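Local coordinates for protein integral membrane indolylacetylinositol arabinosyltransferase EmbC (Mycolicibacterium smegmatis, PDB 7BVE) that probably polymerises arabinose into the arabinan of the mycobacterial cell wall, as a membrane-embedded arabinosyltransferase that is captured here with ethambutol bound, at residues G23-P34 with A460-F471; I119-S127 with V170-P181. All coordinates share one frame; numbering follows the deposited sequence.

Contact 1. Residues G23-P34 with A460-F471; sequences GLLGTLMAIATP and APIAAAGTVTIF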
loop_
_atom_site.group_PDB
_atom_site.type_symbol
_atom_site.label_atom_id
_atom_site.label_comp_id
_atom_site.label_asym_id
_atom_site.label_seq_id
_atom_site.Cartn_x
_atom_site.Cartn_y
_atom_site.Cartn_z
ATOM N N GLY A 23 -17.175 1.937 49.933
ATOM C CA GLY A 23 -17.080 1.447 48.569
ATOM C C GLY A 23 -18.373 1.617 47.795
ATOM O O GLY A 23 -18.365 2.038 46.630
ATOM N N LEU A 24 -19.508 1.342 48.449
ATOM C CA LEU A 24 -20.790 1.530 47.781
ATOM C C LEU A 24 -21.099 3.007 47.553
ATOM O O LEU A 24 -21.632 3.373 46.495
ATOM C CB LEU A 24 -21.896 0.849 48.585
ATOM C CG LEU A 24 -21.765 -0.675 48.587
ATOM C CD1 LEU A 24 -22.794 -1.333 49.487
ATOM C CD2 LEU A 24 -21.865 -1.224 47.178
ATOM N N LEU A 25 -20.735 3.876 48.510
ATOM C CA LEU A 25 -20.969 5.305 48.319
ATOM C C LEU A 25 -20.079 5.890 47.231
ATOM O O LEU A 25 -20.528 6.750 46.459
ATOM C CB LEU A 25 -20.783 6.055 49.624
ATOM C CG LEU A 25 -21.942 5.854 50.601
ATOM C CD1 LEU A 25 -21.635 6.458 51.947
ATOM C CD2 LEU A 25 -23.158 6.504 50.005
ATOM N N GLY A 26 -18.830 5.429 47.133
ATOM C CA GLY A 26 -17.971 5.892 46.058
ATOM C C GLY A 26 -18.450 5.444 44.691
ATOM O O GLY A 26 -18.427 6.222 43.731
ATOM N N THR A 27 -18.943 4.204 44.597
ATOM C CA THR A 27 -19.464 3.711 43.324
ATOM C C THR A 27 -20.728 4.462 42.907
ATOM O O THR A 27 -20.893 4.803 41.729
ATOM C CB THR A 27 -19.731 2.212 43.424
ATOM O OG1 THR A 27 -18.551 1.558 43.894
ATOM C CG2 THR A 27 -20.081 1.634 42.070
ATOM N N LEU A 28 -21.608 4.773 43.863
ATOM C CA LEU A 28 -22.831 5.506 43.531
ATOM C C LEU A 28 -22.545 6.957 43.148
ATOM O O LEU A 28 -23.115 7.469 42.175
ATOM C CB LEU A 28 -23.826 5.432 44.689
ATOM C CG LEU A 28 -24.882 4.325 44.659
ATOM C CD1 LEU A 28 -24.298 2.922 44.726
ATOM C CD2 LEU A 28 -25.828 4.538 45.820
ATOM N N MET A 29 -21.660 7.637 43.884
ATOM C CA MET A 29 -21.288 8.998 43.505
ATOM C C MET A 29 -20.502 9.061 42.203
ATOM O O MET A 29 -20.470 10.123 41.576
ATOM C CB MET A 29 -20.464 9.662 44.603
ATOM C CG MET A 29 -21.208 9.968 45.880
ATOM S SD MET A 29 -22.457 11.239 45.693
ATOM C CE MET A 29 -23.199 11.202 47.319
ATOM N N ALA A 30 -19.856 7.972 41.788
ATOM C CA ALA A 30 -19.207 7.935 40.484
ATOM C C ALA A 30 -20.168 7.649 39.344
ATOM O O ALA A 30 -19.983 8.175 38.246
ATOM C CB ALA A 30 -18.095 6.889 40.476
ATOM N N ILE A 31 -21.181 6.810 39.569
ATOM C CA ILE A 31 -22.200 6.603 38.543
ATOM C C ILE A 31 -23.052 7.857 38.358
ATOM O O ILE A 31 -23.425 8.201 37.230
ATOM C CB ILE A 31 -23.044 5.357 38.886
ATOM C CG1 ILE A 31 -22.180 4.101 38.816
ATOM C CG2 ILE A 31 -24.225 5.185 37.952
ATOM C CD1 ILE A 31 -21.582 3.850 37.447
ATOM N N ALA A 32 -23.317 8.601 39.433
ATOM C CA ALA A 32 -24.220 9.741 39.331
ATOM C C ALA A 32 -23.609 10.963 38.657
ATOM O O ALA A 32 -24.351 11.735 38.048
ATOM C CB ALA A 32 -24.717 10.148 40.718
ATOM N N THR A 33 -22.296 11.168 38.752
ATOM C CA THR A 33 -21.693 12.445 38.356
ATOM C C THR A 33 -21.703 12.887 36.881
ATOM O O THR A 33 -21.567 14.094 36.666
ATOM C CB THR A 33 -20.251 12.537 38.878
ATOM O OG1 THR A 33 -19.742 13.849 38.626
ATOM C CG2 THR A 33 -19.327 11.533 38.238
ATOM N N PRO A 34 -21.825 12.048 35.834
ATOM C CA PRO A 34 -21.947 12.639 34.495
ATOM C C PRO A 34 -23.297 13.269 34.206
ATOM O O PRO A 34 -23.422 13.967 33.193
ATOM C CB PRO A 34 -21.713 11.449 33.560
ATOM C CG PRO A 34 -21.056 10.455 34.354
ATOM C CD PRO A 34 -21.669 10.587 35.685
ATOM N N ALA A 460 -16.329 -4.466 47.271
ATOM C CA ALA A 460 -16.773 -3.083 47.116
ATOM C C ALA A 460 -15.633 -2.072 46.905
ATOM O O ALA A 460 -15.804 -1.163 46.072
ATOM C CB ALA A 460 -17.656 -2.680 48.301
ATOM N N PRO A 461 -14.474 -2.145 47.601
ATOM C CA PRO A 461 -13.372 -1.249 47.212
ATOM C C PRO A 461 -12.814 -1.502 45.825
ATOM O O PRO A 461 -12.259 -0.575 45.226
ATOM C CB PRO A 461 -12.316 -1.508 48.289
ATOM C CG PRO A 461 -13.050 -1.950 49.427
ATOM C CD PRO A 461 -14.141 -2.783 48.894
ATOM N N ILE A 462 -12.964 -2.712 45.287
ATOM C CA ILE A 462 -12.567 -2.981 43.907
ATOM C C ILE A 462 -13.436 -2.181 42.941
ATOM O O ILE A 462 -12.938 -1.582 41.982
ATOM C CB ILE A 462 -12.637 -4.492 43.622
ATOM C CG1 ILE A 462 -11.711 -5.251 44.571
ATOM C CG2 ILE A 462 -12.287 -4.799 42.183
ATOM C CD1 ILE A 462 -10.266 -4.877 44.445
ATOM N N ALA A 463 -14.739 -2.112 43.217
ATOM C CA ALA A 463 -15.639 -1.334 42.371
ATOM C C ALA A 463 -15.392 0.162 42.513
ATOM O O ALA A 463 -15.438 0.899 41.519
ATOM C CB ALA A 463 -17.089 -1.669 42.704
ATOM N N ALA A 464 -15.109 0.628 43.736
ATOM C CA ALA A 464 -14.813 2.047 43.940
ATOM C C ALA A 464 -13.522 2.461 43.236
ATOM O O ALA A 464 -13.462 3.516 42.586
ATOM C CB ALA A 464 -14.730 2.352 45.432
ATOM N N ALA A 465 -12.483 1.627 43.336
ATOM C CA ALA A 465 -11.233 1.901 42.639
ATOM C C ALA A 465 -11.395 1.809 41.132
ATOM O O ALA A 465 -10.705 2.516 40.394
ATOM C CB ALA A 465 -10.154 0.931 43.110
ATOM N N GLY A 466 -12.298 0.954 40.655
ATOM C CA GLY A 466 -12.544 0.886 39.227
ATOM C C GLY A 466 -13.279 2.100 38.691
ATOM O O GLY A 466 -13.041 2.523 37.557
ATOM N N THR A 467 -14.177 2.678 39.486
ATOM C CA THR A 467 -14.973 3.803 39.010
ATOM C C THR A 467 -14.451 5.167 39.444
ATOM O O THR A 467 -15.122 6.166 39.182
ATOM C CB THR A 467 -16.425 3.670 39.469
ATOM O OG1 THR A 467 -16.479 3.731 40.897
ATOM C CG2 THR A 467 -17.021 2.361 38.992
ATOM N N VAL A 468 -13.296 5.247 40.107
ATOM C CA VAL A 468 -12.742 6.548 40.489
ATOM C C VAL A 468 -12.330 7.423 39.295
ATOM O O VAL A 468 -12.202 8.639 39.446
ATOM C CB VAL A 468 -11.550 6.333 41.457
ATOM C CG1 VAL A 468 -10.315 5.864 40.719
ATOM C CG2 VAL A 468 -11.265 7.564 42.306
ATOM N N THR A 469 -12.163 6.854 38.101
ATOM C CA THR A 469 -11.661 7.625 36.965
ATOM C C THR A 469 -12.753 8.477 36.311
ATOM O O THR A 469 -12.441 9.459 35.618
ATOM C CB THR A 469 -11.021 6.654 35.965
ATOM O OG1 THR A 469 -10.177 5.752 36.687
ATOM C CG2 THR A 469 -10.129 7.374 34.965
ATOM N N ILE A 470 -14.024 8.154 36.560
ATOM C CA ILE A 470 -15.146 8.917 36.017
ATOM C C ILE A 470 -15.175 10.335 36.584
ATOM O O ILE A 470 -15.598 11.277 35.904
ATOM C CB ILE A 470 -16.447 8.129 36.279
ATOM C CG1 ILE A 470 -16.394 6.805 35.527
ATOM C CG2 ILE A 470 -17.684 8.866 35.827
ATOM C CD1 ILE A 470 -17.507 5.863 35.878
ATOM N N PHE A 471 -14.660 10.526 37.802
ATOM C CA PHE A 471 -14.499 11.869 38.344
ATOM C C PHE A 471 -13.451 12.679 37.599
ATOM O O PHE A 471 -13.473 13.910 37.669
ATOM C CB PHE A 471 -14.096 11.816 39.813
ATOM C CG PHE A 471 -15.109 11.178 40.695
ATOM C CD1 PHE A 471 -16.259 11.850 41.043
ATOM C CD2 PHE A 471 -14.893 9.914 41.209
ATOM C CE1 PHE A 471 -17.189 11.267 41.865
ATOM C CE2 PHE A 471 -15.819 9.328 42.035
ATOM C CZ PHE A 471 -16.964 10.007 42.362
#
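With chi1 of -53°, the hydroxyl of Thr-27 stands beside its own backbone N and lies against the backbone of Ala-463 and Ala-464, 3.6 Å from OG1 to Ala-464 N. A similar torsion at Phe-471 (chi1 -62°) carries its ring across to the turn of helix around Ala-30. Thr-27 OG1 makes no bond across the interface; it donates to Gly-23 O in its own helix, at 2.8 Å, from the face of that carbonyl opposite to Thr-27 N. Thr-467 OG1 is held in the same way by Ala-463 O, so both threonines can meet the other helix with their hydroxyls already bonded. Small residues set the spacing: the methyl of Ala-464 lies against Gly-23 O, and the CA atoms of Gly-23 and Ala-460 are 4.8 Å apart. Farther along, Phe-471 CE2 touches Ala-30 CB at 3.7 Å, while Gly-26 O lies at the ring edge. Ile-470 CG2 reaches Thr-33 CG2 and Pro-34 CG, each at 4.0 Å. Met-220 of helix 214-238 also touches Thr-33 and Phe-471. The axes of helices 23-32 and 460-467 approach to 7.9 Å and cross at 30°, running in roughly the same direction. Gly-26 and Ala-30, like Ala-460 and Ala-464, are four residues apart, a small-xxx-small spacing consistent with close packing between membrane helices.

Contact 2. Residues I119-S127 with V170-P181; sequences IVRNTPVVS and VRGERSGYDFRP
Side chains rather than backbone hydrogen bonds join 119-127 to 170-181, two parts of the concanavalin-like domain that come from different antiparallel sheets. Strands 123-129 and 171-175 are outermost in their own sheets, and the axes of 123-127 and 171-175, roughly antiparallel at 156°, come within 5.4 Å. Gly-172 brings its bare backbone against Val-125, whose CG1 lies 3.4 Å from Gly-172 O; next to it, Val-126 CG2 meets Val-170 CG2 at 3.8 Å, the two side chains crossing at about a right angle. The guanidinium of Arg-174 lays one face over Pro-124 O without a hydrogen bond, while its NH1 bonds back to Glu-173 O. At the type I' turn of the 115-120/123-129 hairpin, Arg-121 bends at chi2 (64°) and chi3 (60°), which brings NH2 to Arg-180 O at 2.8 Å. This bond is nearly straight and lies in both the guanidinium and the carbonyl plane. Arg-121 CB meets the edge of the Phe-179 ring. Arg-180 itself turns away to grip Asp-178 side-on and to bond Ala-65 O and Pro-1070 O. Strand 149-155 pairs with 171-175 and adds Phe-154 against Val-126, whereas Leu-107 of strand 107-112 packs on Val-120 and Pro-181.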
loop_
_atom_site.group_PDB
_atom_site.type_symbol
_atom_site.label_atom_id
_atom_site.label_comp_id
_atom_site.label_asym_id
_atom_site.label_seq_id
_atom_site.Cartn_x
_atom_site.Cartn_y
_atom_site.Cartn_z
ATOM N N ILE A 119 -29.128 34.987 -1.437
ATOM C CA ILE A 119 -28.615 33.629 -1.778
ATOM C C ILE A 119 -28.108 32.973 -0.491
ATOM O O ILE A 119 -27.158 33.507 0.114
ATOM C CB ILE A 119 -27.510 33.711 -2.850
ATOM C CG1 ILE A 119 -28.051 34.212 -4.192
ATOM C CG2 ILE A 119 -26.794 32.376 -2.991
ATOM C CD1 ILE A 119 -26.978 34.560 -5.196
ATOM N N VAL A 120 -28.733 31.859 -0.100
ATOM C CA VAL A 120 -28.319 31.119 1.126
ATOM C C VAL A 120 -27.805 29.747 0.686
ATOM O O VAL A 120 -28.574 29.009 0.038
ATOM C CB VAL A 120 -29.486 30.989 2.124
ATOM C CG1 VAL A 120 -29.107 30.143 3.330
ATOM C CG2 VAL A 120 -30.006 32.349 2.565
ATOM N N ARG A 121 -26.562 29.424 1.050
ATOM C CA ARG A 121 -25.941 28.125 0.683
ATOM C C ARG A 121 -26.125 27.860 -0.818
ATOM O O ARG A 121 -26.658 26.782 -1.153
ATOM C CB ARG A 121 -26.546 26.990 1.516
ATOM C CG ARG A 121 -25.888 25.636 1.293
ATOM C CD ARG A 121 -24.434 25.629 1.723
ATOM N NE ARG A 121 -24.278 25.950 3.135
ATOM C CZ ARG A 121 -23.114 26.004 3.771
ATOM N NH1 ARG A 121 -21.991 25.756 3.117
ATOM N NH2 ARG A 121 -23.074 26.306 5.056
ATOM N N ASN A 122 -25.742 28.821 -1.671
ATOM C CA ASN A 122 -25.819 28.635 -3.153
ATOM C C ASN A 122 -27.217 28.407 -3.723
ATOM O O ASN A 122 -27.295 28.021 -4.873
ATOM C CB ASN A 122 -24.879 27.569 -3.710
ATOM C CG ASN A 122 -24.022 28.113 -4.820
ATOM O OD1 ASN A 122 -24.359 29.123 -5.426
ATOM N ND2 ASN A 122 -22.896 27.474 -5.058
ATOM N N THR A 123 -28.287 28.612 -2.980
ATOM C CA THR A 123 -29.597 28.346 -3.585
ATOM C C THR A 123 -30.504 29.519 -3.300
ATOM O O THR A 123 -30.749 29.696 -2.177
ATOM C CB THR A 123 -30.232 27.177 -2.838
ATOM O OG1 THR A 123 -30.585 27.576 -1.519
ATOM C CG2 THR A 123 -29.344 25.961 -2.736
ATOM N N PRO A 124 -31.219 30.172 -4.223
ATOM C CA PRO A 124 -32.006 31.330 -3.848
ATOM C C PRO A 124 -33.175 30.988 -2.929
ATOM O O PRO A 124 -33.661 29.943 -3.012
ATOM C CB PRO A 124 -32.524 31.871 -5.172
ATOM C CG PRO A 124 -31.622 31.226 -6.172
ATOM C CD PRO A 124 -31.363 29.846 -5.619
ATOM N N VAL A 125 -33.582 31.918 -2.082
ATOM C CA VAL A 125 -34.716 31.674 -1.161
ATOM C C VAL A 125 -35.911 32.525 -1.603
ATOM O O VAL A 125 -36.878 31.975 -1.972
ATOM C CB VAL A 125 -34.274 31.887 0.294
ATOM C CG1 VAL A 125 -35.410 31.814 1.275
ATOM C CG2 VAL A 125 -33.208 30.895 0.680
ATOM N N VAL A 126 -35.789 33.821 -1.716
ATOM C CA VAL A 126 -36.881 34.717 -2.073
ATOM C C VAL A 126 -36.293 35.857 -2.899
ATOM O O VAL A 126 -35.107 36.168 -2.803
ATOM C CB VAL A 126 -37.620 35.218 -0.805
ATOM C CG1 VAL A 126 -36.793 36.228 -0.040
ATOM C CG2 VAL A 126 -39.007 35.739 -1.123
ATOM N N SER A 127 -37.118 36.443 -3.765
ATOM C CA SER A 127 -36.666 37.520 -4.637
ATOM C C SER A 127 -37.842 38.434 -4.935
ATOM O O SER A 127 -39.000 38.027 -4.847
ATOM C CB SER A 127 -36.076 36.978 -5.939
ATOM O OG SER A 127 -34.942 36.169 -5.690
ATOM N N VAL A 170 -45.608 36.324 -1.036
ATOM C CA VAL A 170 -44.377 35.667 -1.492
ATOM C C VAL A 170 -43.389 35.260 -0.398
ATOM O O VAL A 170 -42.973 36.068 0.436
ATOM C CB VAL A 170 -43.698 36.568 -2.548
ATOM C CG1 VAL A 170 -43.605 37.983 -2.060
ATOM C CG2 VAL A 170 -42.311 36.055 -2.909
ATOM N N ARG A 171 -43.040 33.976 -0.391
ATOM C CA ARG A 171 -42.151 33.385 0.592
ATOM C C ARG A 171 -41.209 32.436 -0.132
ATOM O O ARG A 171 -41.199 32.354 -1.362
ATOM C CB ARG A 171 -42.927 32.633 1.676
ATOM C CG ARG A 171 -43.798 33.502 2.554
ATOM C CD ARG A 171 -44.522 32.700 3.606
ATOM N NE ARG A 171 -43.604 32.201 4.621
ATOM C CZ ARG A 171 -43.953 31.377 5.601
ATOM N NH1 ARG A 171 -43.049 30.977 6.484
ATOM N NH2 ARG A 171 -45.207 30.957 5.704
ATOM N N GLY A 172 -40.419 31.711 0.643
ATOM C CA GLY A 172 -39.570 30.677 0.096
ATOM C C GLY A 172 -38.963 29.871 1.216
ATOM O O GLY A 172 -38.413 30.442 2.154
ATOM N N GLU A 173 -39.057 28.551 1.140
ATOM C CA GLU A 173 -38.551 27.681 2.186
ATOM C C GLU A 173 -37.693 26.596 1.562
ATOM O O GLU A 173 -37.906 26.187 0.421
ATOM C CB GLU A 173 -39.683 27.047 2.999
ATOM C CG GLU A 173 -40.482 28.025 3.836
ATOM C CD GLU A 173 -41.613 28.671 3.066
ATOM O OE1 GLU A 173 -41.838 28.281 1.905
ATOM O OE2 GLU A 173 -42.277 29.571 3.617
ATOM N N ARG A 174 -36.701 26.143 2.322
ATOM C CA ARG A 174 -35.844 25.037 1.910
ATOM C C ARG A 174 -35.724 24.083 3.089
ATOM O O ARG A 174 -35.198 24.459 4.138
ATOM C CB ARG A 174 -34.469 25.524 1.462
ATOM C CG ARG A 174 -34.474 26.406 0.233
ATOM C CD ARG A 174 -34.921 25.637 -0.992
ATOM N NE ARG A 174 -34.772 26.419 -2.215
ATOM C CZ ARG A 174 -35.692 27.255 -2.685
ATOM N NH1 ARG A 174 -36.829 27.435 -2.029
ATOM N NH2 ARG A 174 -35.471 27.920 -3.807
ATOM N N SER A 175 -36.212 22.860 2.923
ATOM C CA SER A 175 -36.218 21.867 3.986
ATOM C C SER A 175 -35.595 20.568 3.495
ATOM O O SER A 175 -35.317 20.392 2.307
ATOM C CB SER A 175 -37.640 21.618 4.488
ATOM O OG SER A 175 -38.195 22.803 5.025
ATOM N N GLY A 176 -35.377 19.651 4.433
ATOM C CA GLY A 176 -34.808 18.364 4.093
ATOM C C GLY A 176 -33.302 18.333 4.031
ATOM O O GLY A 176 -32.732 17.316 3.625
ATOM N N TYR A 177 -32.642 19.412 4.432
ATOM C CA TYR A 177 -31.193 19.528 4.401
ATOM C C TYR A 177 -30.822 20.667 5.335
ATOM O O TYR A 177 -31.649 21.531 5.636
ATOM C CB TYR A 177 -30.684 19.772 2.976
ATOM C CG TYR A 177 -29.185 19.829 2.810
ATOM C CD1 TYR A 177 -28.411 18.690 2.946
ATOM C CD2 TYR A 177 -28.553 21.015 2.478
ATOM C CE1 TYR A 177 -27.044 18.736 2.784
ATOM C CE2 TYR A 177 -27.187 21.072 2.309
ATOM C CZ TYR A 177 -26.439 19.930 2.464
ATOM O OH TYR A 177 -25.073 19.979 2.298
ATOM N N ASP A 178 -29.578 20.649 5.809
ATOM C CA ASP A 178 -29.107 21.636 6.776
ATOM C C ASP A 178 -28.521 22.809 5.993
ATOM O O ASP A 178 -27.373 22.785 5.552
ATOM C CB ASP A 178 -28.105 20.995 7.726
ATOM C CG ASP A 178 -27.935 21.767 9.008
ATOM O OD1 ASP A 178 -28.488 22.875 9.114
ATOM O OD2 ASP A 178 -27.290 21.246 9.936
ATOM N N PHE A 179 -29.335 23.847 5.805
ATOM C CA PHE A 179 -28.957 25.026 5.035
ATOM C C PHE A 179 -28.515 26.178 5.917
ATOM O O PHE A 179 -28.816 27.331 5.604
ATOM C CB PHE A 179 -30.110 25.508 4.155
ATOM C CG PHE A 179 -30.443 24.601 3.015
ATOM C CD1 PHE A 179 -29.650 24.574 1.884
ATOM C CD2 PHE A 179 -31.576 23.810 3.056
ATOM C CE1 PHE A 179 -29.961 23.754 0.834
ATOM C CE2 PHE A 179 -31.894 22.992 2.008
ATOM C CZ PHE A 179 -31.084 22.959 0.898
ATOM N N ARG A 180 -27.851 25.905 7.017
ATOM C CA ARG A 180 -27.395 27.008 7.844
ATOM C C ARG A 180 -26.170 27.658 7.216
ATOM O O ARG A 180 -25.278 26.952 6.738
ATOM C CB ARG A 180 -27.092 26.544 9.258
ATOM C CG ARG A 180 -28.331 26.320 10.074
ATOM C CD ARG A 180 -28.034 25.941 11.497
ATOM N NE ARG A 180 -27.557 24.576 11.622
ATOM C CZ ARG A 180 -27.150 24.041 12.762
ATOM N NH1 ARG A 180 -26.741 22.788 12.799
ATOM N NH2 ARG A 180 -27.162 24.758 13.866
ATOM N N PRO A 181 -26.107 28.984 7.166
ATOM C CA PRO A 181 -24.962 29.650 6.554
ATOM C C PRO A 181 -23.782 29.763 7.505
ATOM O O PRO A 181 -23.934 29.815 8.725
ATOM C CB PRO A 181 -25.521 31.033 6.208
ATOM C CG PRO A 181 -26.566 31.256 7.200
ATOM C CD PRO A 181 -27.190 29.933 7.464
#

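How the contacts relate
Both contacts are partly buried and far from the centre of the chain, and they share no element: their centres lie 50 Å apart and their nearest atoms about 22 Å apart. Contact 1 joins the N-terminal helix to a predicted transmembrane helix more than 400 residues later, and contact 2 is nested within the loop that contact 1 closes. The helix contact relies on small residues and an aromatic ring, with its hydroxyls bonded inside their own helices and no hydrogen bond passing between the segments. Contact 2, joining two sheets, mixes valine packing with arginines, one of which donates a hydrogen bond across to a backbone carbonyl.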